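PDB 5DS0: peptidase M42 from Thaumarchaeota archaeon SCGC AB-539-E09, which probably acts as a dodecameric, metal-dependent TET aminopeptidase of the M42 family, removing amino acids from the N-termini of peptides. Local coordinates for residues C[225-239]-C[305-319]. Numbering follows the deposited sequence.
Sequences AHVVDPDVALVLEVD and IHMNRAGCPSVVITI. With CO (cobalt (II) ion), chain T.
Arg309 reaches the C-terminal turn of helix 219-228, where its NH2 donates to His226 O (2.6 Å) in both the guanidinium plane and the carbonyl plane, on a lone pair. NH1 adds a weak bond to Ala225 O, while Asp229 CB lies over one guanidinium face near its rim and OD1, well out of the plane and 3.6 Å from NH1, forms a salt bridge by charge alone. At the far end Thr318 OG1 donates to Asp239 OD2 (2.7 Å), an oxygen that also bonds Ser293. Between them, strands 232-239 and 314-319 pair in parallel through seven backbone hydrogen bonds, the first from Ala233 N to Pro313 O (2.9 Å), the last from Asp239 N to Ile319 O. Glu237 rides on this ladder; its chain, bent at chi2 (-66°), brings both carboxylate oxygens to a cobalt ion in a site shared with His66, Asp180 and Glu214, and Val238 N donates to the anti lone pair of Glu237 OE1, helping fix the carboxylate. Ile305 CG2 packs on Ala233 CB (3.5 Å), while Cys312 SG rests against Pro230 CG. On the other face Leu234 CD2 lies beside Val315 CG1 (3.8 Å). The pair belongs to the central sheet of the metallopeptidase domain, flanked by strands 60-66 and 261-263, with Leu236 and Val238 against helix 179-197.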
loop_
_atom_site.group_PDB
_atom_site.type_symbol
_atom_site.label_atom_id
_atom_site.label_comp_id
_atom_site.label_asym_id
_atom_site.label_seq_id
_atom_site.Cartn_x
_atom_site.Cartn_y
_atom_site.Cartn_z
ATOM N N ALA C 225 -15.324 46.475 15.166
ATOM C CA ALA C 225 -16.602 46.282 15.819
ATOM C C ALA C 225 -16.620 46.908 17.224
ATOM O O ALA C 225 -17.629 47.504 17.634
ATOM C CB ALA C 225 -16.923 44.802 15.915
ATOM N N HIS C 226 -15.517 46.752 17.961
ATOM C CA HIS C 226 -15.386 47.368 19.275
ATOM C C HIS C 226 -15.521 48.891 19.183
ATOM O O HIS C 226 -16.236 49.506 19.980
ATOM C CB HIS C 226 -14.058 46.993 19.944
ATOM C CG HIS C 226 -13.820 47.705 21.241
ATOM N ND1 HIS C 226 -14.325 47.253 22.445
ATOM C CD2 HIS C 226 -13.157 48.854 21.519
ATOM C CE1 HIS C 226 -13.984 48.095 23.406
ATOM N NE2 HIS C 226 -13.274 49.073 22.872
ATOM N N VAL C 227 -14.826 49.495 18.224
ATOM C CA VAL C 227 -14.837 50.951 18.062
ATOM C C VAL C 227 -16.240 51.479 17.722
ATOM O O VAL C 227 -16.672 52.484 18.270
ATOM C CB VAL C 227 -13.827 51.398 16.978
ATOM C CG1 VAL C 227 -14.067 52.841 16.554
ATOM C CG2 VAL C 227 -12.396 51.208 17.473
ATOM N N VAL C 228 -16.957 50.767 16.852
ATOM C CA VAL C 228 -18.208 51.272 16.282
ATOM C C VAL C 228 -19.453 51.003 17.132
ATOM O O VAL C 228 -20.337 51.854 17.181
ATOM C CB VAL C 228 -18.427 50.689 14.885
ATOM C CG1 VAL C 228 -19.785 51.092 14.330
ATOM C CG2 VAL C 228 -17.322 51.144 13.951
ATOM N N ASP C 229 -19.521 49.849 17.809
ATOM C CA ASP C 229 -20.725 49.440 18.573
ATOM C C ASP C 229 -21.951 49.423 17.654
ATOM O O ASP C 229 -22.909 50.161 17.860
ATOM C CB ASP C 229 -20.949 50.360 19.809
ATOM C CG ASP C 229 -22.054 49.850 20.762
ATOM O OD1 ASP C 229 -22.458 48.669 20.669
ATOM O OD2 ASP C 229 -22.517 50.655 21.611
ATOM N N PRO C 230 -21.917 48.577 16.622
ATOM C CA PRO C 230 -22.977 48.585 15.621
ATOM C C PRO C 230 -24.260 47.910 16.087
ATOM O O PRO C 230 -24.214 46.963 16.886
ATOM C CB PRO C 230 -22.357 47.792 14.474
ATOM C CG PRO C 230 -21.473 46.799 15.156
ATOM C CD PRO C 230 -20.917 47.525 16.351
ATOM N N ASP C 231 -25.388 48.376 15.555
ATOM C CA ASP C 231 -26.698 47.781 15.827
ATOM C C ASP C 231 -27.108 46.754 14.754
ATOM O O ASP C 231 -27.945 45.877 15.006
ATOM C CB ASP C 231 -27.750 48.879 15.946
ATOM C CG ASP C 231 -27.495 49.793 17.121
ATOM O OD1 ASP C 231 -27.594 49.317 18.268
ATOM O OD2 ASP C 231 -27.161 50.987 16.902
ATOM N N VAL C 232 -26.545 46.889 13.559
ATOM C CA VAL C 232 -26.738 45.930 12.486
ATOM C C VAL C 232 -25.523 45.997 11.561
ATOM O O VAL C 232 -24.933 47.064 11.388
ATOM C CB VAL C 232 -28.039 46.222 11.701
ATOM C CG1 VAL C 232 -28.067 47.651 11.221
ATOM C CG2 VAL C 232 -28.207 45.286 10.517
ATOM N N ALA C 233 -25.169 44.872 10.943
ATOM C CA ALA C 233 -23.988 44.826 10.093
ATOM C C ALA C 233 -24.236 44.195 8.728
ATOM O O ALA C 233 -24.855 43.142 8.625
ATOM C CB ALA C 233 -22.883 44.085 10.813
ATOM N N LEU C 234 -23.707 44.835 7.688
ATOM C CA LEU C 234 -23.712 44.285 6.340
ATOM C C LEU C 234 -22.275 44.051 5.929
ATOM O O LEU C 234 -21.543 44.991 5.678
ATOM C CB LEU C 234 -24.339 45.250 5.358
ATOM C CG LEU C 234 -25.731 45.769 5.680
ATOM C CD1 LEU C 234 -26.163 46.748 4.595
ATOM C CD2 LEU C 234 -26.730 44.630 5.810
ATOM N N VAL C 235 -21.851 42.799 5.897
ATOM C CA VAL C 235 -20.500 42.491 5.497
ATOM C C VAL C 235 -20.481 42.172 4.022
ATOM O O VAL C 235 -21.291 41.387 3.535
ATOM C CB VAL C 235 -19.952 41.322 6.301
ATOM C CG1 VAL C 235 -18.625 40.865 5.733
ATOM C CG2 VAL C 235 -19.791 41.739 7.744
ATOM N N LEU C 236 -19.556 42.802 3.311
ATOM C CA LEU C 236 -19.414 42.608 1.870
ATOM C C LEU C 236 -18.192 41.780 1.607
ATOM O O LEU C 236 -17.118 42.095 2.093
ATOM C CB LEU C 236 -19.277 43.943 1.181
ATOM C CG LEU C 236 -20.531 44.775 1.399
ATOM C CD1 LEU C 236 -20.289 46.275 1.321
ATOM C CD2 LEU C 236 -21.569 44.360 0.396
ATOM N N GLU C 237 -18.367 40.697 0.875
ATOM C CA GLU C 237 -17.297 39.750 0.618
ATOM C C GLU C 237 -17.422 39.262 -0.818
ATOM O O GLU C 237 -18.317 39.681 -1.551
ATOM C CB GLU C 237 -17.383 38.554 1.572
ATOM C CG GLU C 237 -16.376 38.527 2.716
ATOM C CD GLU C 237 -14.894 38.362 2.333
ATOM O OE1 GLU C 237 -14.535 38.221 1.157
ATOM O OE2 GLU C 237 -14.075 38.342 3.272
ATOM N N VAL C 238 -16.508 38.383 -1.202
ATOM C CA VAL C 238 -16.618 37.675 -2.438
ATOM C C VAL C 238 -17.211 36.303 -2.143
ATOM O O VAL C 238 -17.183 35.839 -1.020
ATOM C CB VAL C 238 -15.252 37.521 -3.121
ATOM C CG1 VAL C 238 -14.731 38.870 -3.548
ATOM C CG2 VAL C 238 -14.262 36.821 -2.211
ATOM N N ASP C 239 -17.772 35.680 -3.168
ATOM C CA ASP C 239 -18.287 34.328 -3.083
ATOM C C ASP C 239 -17.502 33.527 -4.093
ATOM O O ASP C 239 -17.157 34.044 -5.166
ATOM C CB ASP C 239 -19.776 34.301 -3.456
ATOM C CG ASP C 239 -20.614 33.440 -2.515
ATOM O OD1 ASP C 239 -20.143 32.348 -2.104
ATOM O OD2 ASP C 239 -21.761 33.860 -2.203
ATOM N N ILE C 305 -17.879 40.386 14.027
ATOM C CA ILE C 305 -18.784 41.513 14.194
ATOM C C ILE C 305 -20.068 41.127 14.921
ATOM O O ILE C 305 -20.496 41.848 15.831
ATOM C CB ILE C 305 -19.130 42.142 12.831
ATOM C CG1 ILE C 305 -17.915 42.914 12.305
ATOM C CG2 ILE C 305 -20.316 43.081 12.951
ATOM C CD1 ILE C 305 -17.968 43.210 10.824
ATOM N N HIS C 306 -20.673 39.997 14.532
ATOM C CA HIS C 306 -21.979 39.610 15.083
ATOM C C HIS C 306 -21.887 39.160 16.529
ATOM O O HIS C 306 -22.903 38.988 17.181
ATOM C CB HIS C 306 -22.692 38.583 14.195
ATOM C CG HIS C 306 -22.382 37.141 14.501
ATOM N ND1 HIS C 306 -21.197 36.532 14.142
ATOM C CD2 HIS C 306 -23.144 36.167 15.059
ATOM C CE1 HIS C 306 -21.229 35.258 14.497
ATOM N NE2 HIS C 306 -22.403 35.009 15.052
HETATM N N MSE C 307 -20.663 38.999 17.019
HETATM C CA MSE C 307 -20.390 38.562 18.374
HETATM C C MSE C 307 -19.944 39.694 19.259
HETATM O O MSE C 307 -19.588 39.484 20.424
HETATM C CB MSE C 307 -19.210 37.578 18.307
HETATM C CG MSE C 307 -19.428 36.435 19.274
HETATM SE SE MSE C 307 -19.781 34.894 18.135
HETATM C CE MSE C 307 -17.889 34.317 17.972
ATOM N N ASN C 308 -19.965 40.908 18.726
ATOM C CA ASN C 308 -19.558 42.085 19.478
ATOM C C ASN C 308 -20.528 42.408 20.614
ATOM O O ASN C 308 -21.740 42.472 20.403
ATOM C CB ASN C 308 -19.454 43.286 18.543
ATOM C CG ASN C 308 -18.994 44.534 19.252
ATOM O OD1 ASN C 308 -19.775 45.453 19.463
ATOM N ND2 ASN C 308 -17.734 44.561 19.650
ATOM N N ARG C 309 -19.979 42.603 21.811
ATOM C CA ARG C 309 -20.757 42.929 23.001
ATOM C C ARG C 309 -21.892 41.907 23.227
ATOM O O ARG C 309 -21.610 40.745 23.526
ATOM C CB ARG C 309 -21.241 44.397 22.952
ATOM C CG ARG C 309 -20.167 45.410 23.335
ATOM C CD ARG C 309 -20.610 46.865 23.205
ATOM N NE ARG C 309 -19.461 47.775 23.052
ATOM C CZ ARG C 309 -18.789 48.003 21.919
ATOM N NH1 ARG C 309 -19.130 47.406 20.782
ATOM N NH2 ARG C 309 -17.770 48.847 21.918
ATOM N N ALA C 310 -23.149 42.334 23.069
ATOM C CA ALA C 310 -24.321 41.489 23.320
ATOM C C ALA C 310 -24.814 40.819 22.039
ATOM O O ALA C 310 -25.816 40.092 22.040
ATOM C CB ALA C 310 -25.440 42.323 23.940
ATOM N N GLY C 311 -24.106 41.060 20.946
ATOM C CA GLY C 311 -24.473 40.505 19.663
ATOM C C GLY C 311 -24.878 41.615 18.731
ATOM O O GLY C 311 -25.225 42.719 19.161
ATOM N N CYS C 312 -24.835 41.319 17.447
ATOM C CA CYS C 312 -25.207 42.283 16.432
ATOM C C CYS C 312 -25.756 41.524 15.242
ATOM O O CYS C 312 -25.036 40.717 14.653
ATOM C CB CYS C 312 -23.980 43.092 16.019
ATOM S SG CYS C 312 -24.262 44.150 14.596
ATOM N N PRO C 313 -27.024 41.752 14.884
ATOM C CA PRO C 313 -27.562 41.065 13.711
ATOM C C PRO C 313 -26.762 41.423 12.462
ATOM O O PRO C 313 -26.513 42.598 12.189
ATOM C CB PRO C 313 -28.998 41.594 13.598
ATOM C CG PRO C 313 -29.271 42.301 14.863
ATOM C CD PRO C 313 -27.956 42.748 15.414
ATOM N N SER C 314 -26.351 40.405 11.714
ATOM C CA SER C 314 -25.487 40.619 10.565
ATOM C C SER C 314 -25.826 39.686 9.440
ATOM O O SER C 314 -26.437 38.635 9.647
ATOM C CB SER C 314 -24.021 40.404 10.944
ATOM O OG SER C 314 -23.716 41.062 12.158
ATOM N N VAL C 315 -25.414 40.084 8.247
ATOM C CA VAL C 315 -25.642 39.289 7.068
ATOM C C VAL C 315 -24.486 39.531 6.110
ATOM O O VAL C 315 -23.940 40.611 6.080
ATOM C CB VAL C 315 -27.016 39.643 6.457
ATOM C CG1 VAL C 315 -26.935 40.830 5.512
ATOM C CG2 VAL C 315 -27.615 38.446 5.762
ATOM N N VAL C 316 -24.096 38.509 5.356
ATOM C CA VAL C 316 -23.029 38.673 4.364
ATOM C C VAL C 316 -23.605 38.754 2.958
ATOM O O VAL C 316 -24.376 37.901 2.538
ATOM C CB VAL C 316 -22.017 37.522 4.388
ATOM C CG1 VAL C 316 -20.890 37.786 3.411
ATOM C CG2 VAL C 316 -21.456 37.319 5.783
ATOM N N ILE C 317 -23.208 39.800 2.244
ATOM C CA ILE C 317 -23.620 40.013 0.869
ATOM C C ILE C 317 -22.382 39.906 0.008
ATOM O O ILE C 317 -21.368 40.503 0.329
ATOM C CB ILE C 317 -24.252 41.388 0.705
ATOM C CG1 ILE C 317 -25.592 41.410 1.438
ATOM C CG2 ILE C 317 -24.454 41.704 -0.764
ATOM C CD1 ILE C 317 -26.168 42.793 1.676
ATOM N N THR C 318 -22.480 39.188 -1.105
ATOM C CA THR C 318 -21.287 38.793 -1.850
ATOM C C THR C 318 -21.331 39.101 -3.326
ATOM O O THR C 318 -22.399 39.129 -3.932
ATOM C CB THR C 318 -21.048 37.274 -1.744
ATOM O OG1 THR C 318 -22.161 36.576 -2.317
ATOM C CG2 THR C 318 -20.884 36.852 -0.293
ATOM N N ILE C 319 -20.161 39.345 -3.898
ATOM C CA ILE C 319 -20.001 39.387 -5.344
ATOM C C ILE C 319 -19.325 38.099 -5.814
ATOM O O ILE C 319 -18.194 37.812 -5.425
ATOM C CB ILE C 319 -19.157 40.584 -5.807
ATOM C CG1 ILE C 319 -19.890 41.900 -5.535
ATOM C CG2 ILE C 319 -18.878 40.483 -7.295
ATOM C CD1 ILE C 319 -19.524 42.513 -4.205
HETATM CO CO CO T . -12.314 37.714 2.101
#